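Local structure of iron Super-Oxide Dismutase (Plasmodium knowlesi, 2AWP) at residues A[5-10]-A[26-31]; A[91-96]-A[183-188]; A[108-113]-A[134-139]. The protein probably destroys toxic superoxide radicals by converting them to hydrogen peroxide and oxygen at an iron centre. One frame throughout, in Å; residues are numbered along the deposited sequence.

Contact 1: residues A[5-10]-A[26-31]; sequences LPKLKY and FHYNKH
The CA atoms of Leu8 and Tyr28 are the nearest pair across the segments, 8.4 Å apart, where the irregular loop 5-10 runs past helix 21-43. Both segments belong to the alpha-hairpin region of the iron/manganese superoxide dismutases. The helix carries a wider pi-type turn at 26-31, in which Phe26 O accepts from both Lys30 N and His31 N. A single aromatic side chain spans the gap. Tyr28 has CG anti to the backbone N (chi1 179°), which sends its ring out from the helix to the loop. Leu8 covers one face: its CG stands 3.8 Å from the ring centroid of Tyr28, almost on the ring normal. Leu5 meets the phenol end obliquely, its CD2 lying 3.4 Å from Tyr28 CZ. Trp78 of helix 62-79 packs edge-to-face with the Tyr28 ring and also touches Leu8. The neighbouring His27 is a probable iron ligand, and its ring meets those of His74 and His162, two further probable ligands. A water accepts from Leu8 N and donates a weak bond to Tyr28 OH. The hydroxyl is the donor in a bond to the loop backbone: Tyr28 OH lies 2.8 Å from Pro6 O, 42° above the carbonyl plane.

Contact 2: residues A[91-96]-A[183-188]; sequences GEIKEK and VNWNFA
Asn184 OD1 accepts from Phe187 N at 3.1 Å, with a nearly straight N-H...O angle of 163°. The NH sits well above the carboxamide plane. This is an N-cap bond, and it starts the helix 185-196 that presents Trp185 and Ala188 to Ile93. Across the contact the packing is apolar and small. Ile93 meets the other helix with CG1 and CG2. Ile93 CG2 approaches the benzo part of the indole obliquely, 3.9 Å from Trp185 CE3. Ile93 CG1, anti to the backbone N (chi1 -170°), lies 4.1 Å from Ala188 CB. The Ile93 and Trp185 side chains cross at about a right angle. Val183 CG1 covers one indole face 3.6 Å above the Trp185 plane, offset to the rim. Two polar groups of this segment are held by backbone carbonyls: Asn184 ND2 bonds to Met81 O, and Trp185 NE1 to Gly87 O. A polar tie joins the two helices as well: Ile93 N bonds to Asn189 OD1. In the C-terminal domain region the contact thus joins the first turns of helices 92-101 and 185-196. Leu155 of strand 151-158 touches Trp185 and Ala188, and Leu134 of strand 134-140 packs on Ile93 CD1.

Contact 3: residues A[108-113]-A[134-139]; sequences KNEFSN and LVILQT
Ile136 reaches from its strand onto segment 108-113 of helix 104-117 and overlaps both Glu110 and Phe111. Ile136 CD1 presses on the helix backbone, 3.3 Å from Phe111 N, and also lies 3.5 Å from Glu110 CB. These are van der Waals contacts. The Ile136 chain is extended: CG1 lies beside the backbone N and anti to the carbonyl carbon (chi1 -66°), and CD1 continues outward to the helix. The other branch serves the ring. Ile136 CG2 comes to the edge of Phe111, near the ring plane, and lies 3.5 Å from Phe111 CD1. One isoleucine therefore packs against backbone with one methyl and against an aromatic edge with the other. Phe111 is buried, whereas Glu110 is exposed and joins mainly through its CB.

The helix has an extra bond on its far side. Lys108 O accepts twice from Ser112, from N at 2.9 Å and from OG at 2.6 Å. The two donors reach the carbonyl from opposite faces of its plane. Ser112 OG is also bonded to Trp180 NE1, which links this side of the helix to a loop.

This is helix-on-strand packing in the C-terminal domain region of the superoxide dismutase. Strand 134-140 is an outer strand of the three-stranded antiparallel sheet and pairs with strand 122-129 through backbone bonds of Val135, Leu137 and Thr139. Phe107 and Val114 of helix 104-117 extend the packing around Ile136, and Phe101 of helix 92-101 touches both Glu110 and Leu134, so this phenylalanine bridges helix 104-117 and the start of the strand.

Overall arrangement
Contact 1 belongs to the alpha-hairpin region, contacts 2 and 3 to the C-terminal region. Along the chain, contact 3 is nested inside the loop that contact 2 closes. These two touch: Ile93 CD1 of contact 2 lies 3.6 Å from Leu134 CD1 of contact 3. Their centres are 15 Å apart. Contact 1 stands 23 Å from contact 2 and 25 Å from contact 3, centre to centre, and touches neither. The probable iron site is closest to contact 1, which contains His27. In contact 3 the Phe111 side chain is about 10 Å from that of Asp158, another probable ligand. Contact 2 lies away from the site.

Contact 1: residues A[5-10]-A[26-31]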
loop_
_atom_site.group_PDB
_atom_site.type_symbol
_atom_site.label_atom_id
_atom_site.label_comp_id
_atom_site.label_asym_id
_atom_site.label_seq_id
_atom_site.Cartn_x
_atom_site.Cartn_y
_atom_site.Cartn_z
ATOM N N LEU A 5 -7.291 -8.302 -20.422
ATOM C CA LEU A 5 -8.047 -8.229 -19.153
ATOM C C LEU A 5 -9.265 -9.185 -19.150
ATOM O O LEU A 5 -10.210 -8.994 -19.909
ATOM C CB LEU A 5 -8.510 -6.782 -18.884
ATOM C CG LEU A 5 -9.245 -6.541 -17.551
ATOM C CD1 LEU A 5 -8.316 -6.794 -16.344
ATOM C CD2 LEU A 5 -9.910 -5.117 -17.468
ATOM N N PRO A 6 -9.247 -10.226 -18.296
ATOM C CA PRO A 6 -10.425 -11.079 -18.253
ATOM C C PRO A 6 -11.617 -10.355 -17.704
ATOM O O PRO A 6 -11.488 -9.543 -16.785
ATOM C CB PRO A 6 -10.011 -12.220 -17.313
ATOM C CG PRO A 6 -8.538 -12.236 -17.388
ATOM C CD PRO A 6 -8.175 -10.755 -17.434
ATOM N N LYS A 7 -12.778 -10.642 -18.281
ATOM C CA LYS A 7 -14.042 -10.085 -17.798
ATOM C C LYS A 7 -14.359 -10.518 -16.370
ATOM O O LYS A 7 -14.039 -11.640 -15.948
ATOM C CB LYS A 7 -15.196 -10.510 -18.730
ATOM C CG LYS A 7 -15.168 -9.859 -20.109
ATOM C CD LYS A 7 -15.495 -8.379 -19.980
ATOM C CE LYS A 7 -15.722 -7.717 -21.327
ATOM N NZ LYS A 7 -16.607 -6.511 -21.198
ATOM N N LEU A 8 -14.998 -9.611 -15.639
ATOM C CA LEU A 8 -15.753 -9.964 -14.433
ATOM C C LEU A 8 -16.896 -10.909 -14.789
ATOM O O LEU A 8 -17.524 -10.773 -15.842
ATOM C CB LEU A 8 -16.336 -8.713 -13.772
ATOM C CG LEU A 8 -15.438 -7.584 -13.240
ATOM C CD1 LEU A 8 -16.293 -6.493 -12.675
ATOM C CD2 LEU A 8 -14.442 -8.036 -12.162
ATOM N N LYS A 9 -17.205 -11.826 -13.872
ATOM C CA LYS A 9 -18.255 -12.805 -14.101
ATOM C C LYS A 9 -19.636 -12.320 -13.660
ATOM O O LYS A 9 -20.585 -13.112 -13.557
ATOM C CB LYS A 9 -17.860 -14.114 -13.401
ATOM C CG LYS A 9 -16.605 -14.737 -14.075
ATOM C CD LYS A 9 -16.099 -15.958 -13.327
ATOM C CE LYS A 9 -15.172 -16.753 -14.240
ATOM N NZ LYS A 9 -13.922 -16.004 -14.489
ATOM N N TYR A 10 -19.716 -11.028 -13.369
ATOM C CA TYR A 10 -20.884 -10.389 -12.796
ATOM C C TYR A 10 -20.811 -8.884 -13.079
ATOM O O TYR A 10 -19.763 -8.336 -13.490
ATOM C CB TYR A 10 -20.977 -10.631 -11.262
ATOM C CG TYR A 10 -19.651 -10.526 -10.515
ATOM C CD1 TYR A 10 -19.045 -9.273 -10.275
ATOM C CD2 TYR A 10 -18.987 -11.673 -10.077
ATOM C CE1 TYR A 10 -17.816 -9.172 -9.611
ATOM C CE2 TYR A 10 -17.760 -11.586 -9.415
ATOM C CZ TYR A 10 -17.187 -10.326 -9.173
ATOM O OH TYR A 10 -15.994 -10.223 -8.520
ATOM N N PHE A 26 -13.352 1.804 -10.184
ATOM C CA PHE A 26 -11.923 2.155 -10.067
ATOM C C PHE A 26 -10.984 0.928 -10.019
ATOM O O PHE A 26 -9.968 0.869 -10.718
ATOM C CB PHE A 26 -11.683 3.107 -8.867
ATOM C CG PHE A 26 -12.182 4.511 -9.087
ATOM C CD1 PHE A 26 -11.404 5.441 -9.755
ATOM C CD2 PHE A 26 -13.461 4.892 -8.664
ATOM C CE1 PHE A 26 -11.874 6.753 -9.998
ATOM C CE2 PHE A 26 -13.959 6.207 -8.901
ATOM C CZ PHE A 26 -13.154 7.146 -9.566
ATOM N N HIS A 27 -11.362 -0.061 -9.221
ATOM C CA HIS A 27 -10.508 -1.193 -8.929
ATOM C C HIS A 27 -10.329 -2.043 -10.184
ATOM O O HIS A 27 -9.191 -2.346 -10.567
ATOM C CB HIS A 27 -11.131 -1.997 -7.792
ATOM C CG HIS A 27 -10.163 -2.852 -7.028
ATOM N ND1 HIS A 27 -10.520 -3.498 -5.868
ATOM C CD2 HIS A 27 -8.861 -3.164 -7.243
ATOM C CE1 HIS A 27 -9.499 -4.196 -5.414
ATOM N NE2 HIS A 27 -8.492 -4.020 -6.235
ATOM N N TYR A 28 -11.434 -2.337 -10.866
ATOM C CA TYR A 28 -11.369 -3.144 -12.102
ATOM C C TYR A 28 -10.997 -2.337 -13.360
ATOM O O TYR A 28 -10.062 -2.691 -14.070
ATOM C CB TYR A 28 -12.679 -3.916 -12.318
ATOM C CG TYR A 28 -12.693 -4.752 -13.582
ATOM C CD1 TYR A 28 -11.925 -5.917 -13.673
ATOM C CD2 TYR A 28 -13.446 -4.350 -14.703
ATOM C CE1 TYR A 28 -11.932 -6.721 -14.850
ATOM C CE2 TYR A 28 -13.455 -5.129 -15.884
ATOM C CZ TYR A 28 -12.707 -6.313 -15.945
ATOM O OH TYR A 28 -12.705 -7.085 -17.103
ATOM N N ASN A 29 -11.724 -1.256 -13.626
ATOM C CA ASN A 29 -11.527 -0.493 -14.873
ATOM C C ASN A 29 -10.323 0.445 -14.849
ATOM O O ASN A 29 -9.793 0.797 -15.903
ATOM C CB ASN A 29 -12.813 0.275 -15.261
ATOM C CG ASN A 29 -13.938 -0.649 -15.741
ATOM O OD1 ASN A 29 -13.742 -1.553 -16.570
ATOM N ND2 ASN A 29 -15.146 -0.411 -15.218
ATOM N N LYS A 30 -9.861 0.834 -13.659
ATOM C CA LYS A 30 -8.659 1.664 -13.561
ATOM C C LYS A 30 -7.392 0.884 -13.125
ATOM O O LYS A 30 -6.459 0.732 -13.904
ATOM C CB LYS A 30 -8.923 2.896 -12.685
ATOM C CG LYS A 30 -10.127 3.731 -13.111
ATOM C CD LYS A 30 -10.009 4.279 -14.563
ATOM C CE LYS A 30 -11.429 4.474 -15.153
ATOM N NZ LYS A 30 -11.424 5.178 -16.477
ATOM N N HIS A 31 -7.365 0.392 -11.882
ATOM C CA HIS A 31 -6.229 -0.387 -11.381
ATOM C C HIS A 31 -5.929 -1.641 -12.198
ATOM O O HIS A 31 -4.835 -1.763 -12.771
ATOM C CB HIS A 31 -6.387 -0.709 -9.861
ATOM C CG HIS A 31 -6.337 0.509 -8.980
ATOM N ND1 HIS A 31 -5.154 1.150 -8.658
ATOM C CD2 HIS A 31 -7.325 1.223 -8.383
ATOM C CE1 HIS A 31 -5.412 2.163 -7.847
ATOM N NE2 HIS A 31 -6.719 2.231 -7.664
HETATM O O HOH W 1 -16.196 -7.194 -17.145
#

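Contact 2: residues A[91-96]-A[183-188]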
loop_
_atom_site.group_PDB
_atom_site.type_symbol
_atom_site.label_atom_id
_atom_site.label_comp_id
_atom_site.label_asym_id
_atom_site.label_seq_id
_atom_site.Cartn_x
_atom_site.Cartn_y
_atom_site.Cartn_z
ATOM N N GLY A 91 -20.065 -28.059 -0.381
ATOM C CA GLY A 91 -19.275 -28.903 -1.266
ATOM C C GLY A 91 -17.950 -29.264 -0.611
ATOM O O GLY A 91 -17.805 -29.191 0.594
ATOM N N GLU A 92 -16.980 -29.627 -1.421
ATOM C CA GLU A 92 -15.714 -30.191 -0.936
ATOM C C GLU A 92 -14.952 -29.308 0.064
ATOM O O GLU A 92 -14.421 -29.803 1.059
ATOM C CB GLU A 92 -14.835 -30.561 -2.132
ATOM C CG GLU A 92 -14.550 -32.059 -2.206
ATOM C CD GLU A 92 -15.749 -32.902 -2.638
ATOM O OE1 GLU A 92 -16.226 -32.730 -3.782
ATOM O OE2 GLU A 92 -16.206 -33.758 -1.839
ATOM N N ILE A 93 -14.943 -27.998 -0.199
ATOM C CA ILE A 93 -14.277 -27.018 0.652
ATOM C C ILE A 93 -14.823 -26.928 2.096
ATOM O O ILE A 93 -14.086 -26.665 3.036
ATOM C CB ILE A 93 -14.239 -25.598 -0.033
ATOM C CG1 ILE A 93 -13.332 -24.635 0.747
ATOM C CG2 ILE A 93 -15.653 -24.988 -0.147
ATOM C CD1 ILE A 93 -11.862 -25.003 0.657
ATOM N N LYS A 94 -16.117 -27.144 2.278
ATOM C CA LYS A 94 -16.684 -27.175 3.621
ATOM C C LYS A 94 -16.006 -28.255 4.501
ATOM O O LYS A 94 -15.643 -28.009 5.657
ATOM C CB LYS A 94 -18.165 -27.496 3.500
ATOM C CG LYS A 94 -18.896 -27.658 4.804
ATOM C CD LYS A 94 -20.323 -28.089 4.489
ATOM C CE LYS A 94 -21.267 -27.667 5.569
ATOM N NZ LYS A 94 -21.288 -26.175 5.817
ATOM N N GLU A 95 -15.897 -29.456 3.957
ATOM C CA GLU A 95 -15.341 -30.587 4.695
ATOM C C GLU A 95 -13.838 -30.409 4.922
ATOM O O GLU A 95 -13.344 -30.688 5.996
ATOM C CB GLU A 95 -15.676 -31.906 3.998
ATOM C CG GLU A 95 -17.190 -32.186 3.875
ATOM C CD GLU A 95 -17.542 -33.032 2.637
ATOM O OE1 GLU A 95 -16.987 -34.154 2.497
ATOM O OE2 GLU A 95 -18.358 -32.572 1.792
ATOM N N LYS A 96 -13.126 -29.889 3.924
ATOM C CA LYS A 96 -11.690 -29.604 4.016
ATOM C C LYS A 96 -11.384 -28.543 5.081
ATOM O O LYS A 96 -10.396 -28.665 5.836
ATOM C CB LYS A 96 -11.130 -29.149 2.648
ATOM C CG LYS A 96 -9.593 -29.099 2.575
ATOM C CD LYS A 96 -8.966 -30.464 2.464
ATOM C CE LYS A 96 -7.447 -30.355 2.490
ATOM N NZ LYS A 96 -6.802 -31.651 2.757
ATOM N N VAL A 183 -17.764 -14.055 -0.591
ATOM C CA VAL A 183 -16.905 -15.239 -0.794
ATOM C C VAL A 183 -17.559 -16.301 -1.661
ATOM O O VAL A 183 -18.640 -16.793 -1.343
ATOM C CB VAL A 183 -16.510 -15.948 0.547
ATOM C CG1 VAL A 183 -15.537 -17.114 0.257
ATOM C CG2 VAL A 183 -15.887 -15.004 1.480
ATOM N N ASN A 184 -16.870 -16.675 -2.733
ATOM C CA ASN A 184 -17.408 -17.591 -3.711
ATOM C C ASN A 184 -16.859 -18.990 -3.478
ATOM O O ASN A 184 -15.763 -19.299 -3.946
ATOM C CB ASN A 184 -16.981 -17.121 -5.099
ATOM C CG ASN A 184 -17.693 -17.836 -6.200
ATOM O OD1 ASN A 184 -18.147 -18.971 -6.040
ATOM N ND2 ASN A 184 -17.775 -17.183 -7.356
ATOM N N TRP A 185 -17.642 -19.825 -2.796
ATOM C CA TRP A 185 -17.242 -21.204 -2.480
ATOM C C TRP A 185 -17.217 -22.093 -3.711
ATOM O O TRP A 185 -16.461 -23.058 -3.752
ATOM C CB TRP A 185 -18.169 -21.787 -1.419
ATOM C CG TRP A 185 -18.175 -20.966 -0.157
ATOM C CD1 TRP A 185 -19.238 -20.248 0.372
ATOM C CD2 TRP A 185 -17.073 -20.749 0.719
ATOM N NE1 TRP A 185 -18.858 -19.628 1.543
ATOM C CE2 TRP A 185 -17.537 -19.921 1.781
ATOM C CE3 TRP A 185 -15.731 -21.189 0.729
ATOM C CZ2 TRP A 185 -16.698 -19.513 2.835
ATOM C CZ3 TRP A 185 -14.902 -20.789 1.780
ATOM C CH2 TRP A 185 -15.396 -19.969 2.825
ATOM N N ASN A 186 -18.015 -21.760 -4.728
ATOM C CA ASN A 186 -17.936 -22.504 -5.979
ATOM C C ASN A 186 -16.543 -22.365 -6.590
ATOM O O ASN A 186 -15.966 -23.354 -7.057
ATOM C CB ASN A 186 -19.035 -22.093 -6.981
ATOM C CG ASN A 186 -20.417 -22.211 -6.394
ATOM O OD1 ASN A 186 -20.749 -23.221 -5.782
ATOM N ND2 ASN A 186 -21.224 -21.159 -6.534
ATOM N N PHE A 187 -16.006 -21.144 -6.600
ATOM C CA PHE A 187 -14.616 -20.936 -7.044
ATOM C C PHE A 187 -13.614 -21.721 -6.197
ATOM O O PHE A 187 -12.715 -22.376 -6.748
ATOM C CB PHE A 187 -14.224 -19.440 -7.062
ATOM C CG PHE A 187 -12.925 -19.153 -7.811
ATOM C CD1 PHE A 187 -12.764 -19.558 -9.146
ATOM C CD2 PHE A 187 -11.879 -18.440 -7.183
ATOM C CE1 PHE A 187 -11.580 -19.269 -9.863
ATOM C CE2 PHE A 187 -10.678 -18.170 -7.864
ATOM C CZ PHE A 187 -10.526 -18.591 -9.219
ATOM N N ALA A 188 -13.748 -21.646 -4.868
ATOM C CA ALA A 188 -12.846 -22.380 -3.966
ATOM C C ALA A 188 -12.839 -23.894 -4.307
ATOM O O ALA A 188 -11.787 -24.543 -4.290
ATOM C CB ALA A 188 -13.290 -22.196 -2.530
#

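Contact 3: residues A[108-113]-A[134-139]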
loop_
_atom_site.group_PDB
_atom_site.type_symbol
_atom_site.label_atom_id
_atom_site.label_comp_id
_atom_site.label_asym_id
_atom_site.label_seq_id
_atom_site.Cartn_x
_atom_site.Cartn_y
_atom_site.Cartn_z
ATOM N N LYS A 108 -12.704 -18.454 9.600
ATOM C CA LYS A 108 -13.167 -17.078 9.389
ATOM C C LYS A 108 -12.451 -16.112 10.334
ATOM O O LYS A 108 -11.997 -15.019 9.919
ATOM C CB LYS A 108 -14.686 -17.017 9.632
ATOM C CG LYS A 108 -15.299 -15.648 9.415
ATOM C CD LYS A 108 -16.806 -15.784 9.201
ATOM C CE LYS A 108 -17.479 -14.441 9.305
ATOM N NZ LYS A 108 -18.941 -14.627 9.256
ATOM N N ASN A 109 -12.335 -16.532 11.599
ATOM C CA ASN A 109 -11.617 -15.768 12.616
ATOM C C ASN A 109 -10.144 -15.543 12.323
ATOM O O ASN A 109 -9.676 -14.405 12.409
ATOM C CB ASN A 109 -11.824 -16.350 14.011
ATOM C CG ASN A 109 -13.239 -16.092 14.531
ATOM O OD1 ASN A 109 -13.946 -15.222 14.017
ATOM N ND2 ASN A 109 -13.665 -16.856 15.539
ATOM N N GLU A 110 -9.421 -16.619 11.986
ATOM C CA GLU A 110 -8.006 -16.498 11.663
ATOM C C GLU A 110 -7.795 -15.705 10.372
ATOM O O GLU A 110 -6.932 -14.859 10.328
ATOM C CB GLU A 110 -7.338 -17.868 11.544
ATOM C CG GLU A 110 -7.658 -18.788 12.716
ATOM C CD GLU A 110 -7.128 -20.216 12.527
ATOM O OE1 GLU A 110 -6.147 -20.409 11.730
ATOM O OE2 GLU A 110 -7.736 -21.117 13.172
ATOM N N PHE A 111 -8.586 -15.974 9.338
ATOM C CA PHE A 111 -8.452 -15.248 8.079
ATOM C C PHE A 111 -8.684 -13.763 8.259
ATOM O O PHE A 111 -7.897 -12.970 7.754
ATOM C CB PHE A 111 -9.360 -15.780 6.963
ATOM C CG PHE A 111 -8.889 -15.411 5.579
ATOM C CD1 PHE A 111 -7.535 -15.470 5.246
ATOM C CD2 PHE A 111 -9.794 -15.038 4.596
ATOM C CE1 PHE A 111 -7.084 -15.138 3.943
ATOM C CE2 PHE A 111 -9.360 -14.728 3.286
ATOM C CZ PHE A 111 -8.010 -14.783 2.965
ATOM N N SER A 112 -9.735 -13.399 9.001
ATOM C CA SER A 112 -10.051 -11.995 9.271
ATOM C C SER A 112 -8.916 -11.305 10.034
ATOM O O SER A 112 -8.578 -10.153 9.744
ATOM C CB SER A 112 -11.363 -11.882 10.044
ATOM O OG SER A 112 -12.432 -12.498 9.322
ATOM N N ASN A 113 -8.328 -12.025 10.993
ATOM C CA ASN A 113 -7.184 -11.540 11.773
ATOM C C ASN A 113 -5.968 -11.250 10.896
ATOM O O ASN A 113 -5.342 -10.179 10.984
ATOM C CB ASN A 113 -6.809 -12.529 12.873
ATOM C CG ASN A 113 -7.785 -12.483 14.055
ATOM O OD1 ASN A 113 -8.581 -11.548 14.181
ATOM N ND2 ASN A 113 -7.740 -13.520 14.911
ATOM N N LEU A 134 -5.008 -27.179 4.010
ATOM C CA LEU A 134 -5.410 -25.761 3.896
ATOM C C LEU A 134 -4.750 -24.921 4.974
ATOM O O LEU A 134 -4.813 -25.232 6.153
ATOM C CB LEU A 134 -6.935 -25.567 3.993
ATOM C CG LEU A 134 -7.812 -26.095 2.855
ATOM C CD1 LEU A 134 -9.299 -25.768 3.133
ATOM C CD2 LEU A 134 -7.378 -25.563 1.505
ATOM N N VAL A 135 -4.132 -23.825 4.558
ATOM C CA VAL A 135 -3.612 -22.873 5.505
ATOM C C VAL A 135 -3.927 -21.442 5.027
ATOM O O VAL A 135 -4.306 -21.222 3.865
ATOM C CB VAL A 135 -2.090 -23.074 5.727
ATOM C CG1 VAL A 135 -1.779 -24.525 6.286
ATOM C CG2 VAL A 135 -1.290 -22.763 4.455
ATOM N N ILE A 136 -3.733 -20.484 5.919
ATOM C CA ILE A 136 -3.860 -19.075 5.599
ATOM C C ILE A 136 -2.462 -18.486 5.461
ATOM O O ILE A 136 -1.612 -18.712 6.311
ATOM C CB ILE A 136 -4.619 -18.293 6.712
ATOM C CG1 ILE A 136 -6.067 -18.740 6.809
ATOM C CG2 ILE A 136 -4.556 -16.795 6.457
ATOM C CD1 ILE A 136 -6.695 -18.411 8.190
ATOM N N LEU A 137 -2.243 -17.740 4.383
ATOM C CA LEU A 137 -0.977 -17.070 4.133
ATOM C C LEU A 137 -1.261 -15.618 3.787
ATOM O O LEU A 137 -2.363 -15.281 3.369
ATOM C CB LEU A 137 -0.239 -17.715 2.933
ATOM C CG LEU A 137 0.256 -19.175 3.046
ATOM C CD1 LEU A 137 0.968 -19.573 1.746
ATOM C CD2 LEU A 137 1.178 -19.391 4.265
ATOM N N GLN A 138 -0.267 -14.760 3.957
ATOM C CA GLN A 138 -0.383 -13.400 3.490
ATOM C C GLN A 138 0.812 -13.094 2.618
ATOM O O GLN A 138 1.892 -13.651 2.839
ATOM C CB GLN A 138 -0.451 -12.428 4.674
ATOM C CG GLN A 138 0.728 -12.456 5.596
ATOM C CD GLN A 138 0.461 -11.679 6.840
ATOM O OE1 GLN A 138 0.118 -10.500 6.782
ATOM N NE2 GLN A 138 0.593 -12.338 7.991
ATOM N N THR A 139 0.622 -12.232 1.628
ATOM C CA THR A 139 1.758 -11.787 0.812
ATOM C C THR A 139 1.746 -10.295 0.687
ATOM O O THR A 139 0.712 -9.646 0.901
ATOM C CB THR A 139 1.742 -12.388 -0.618
ATOM O OG1 THR A 139 0.509 -12.032 -1.266
ATOM C CG2 THR A 139 1.846 -13.896 -0.548
#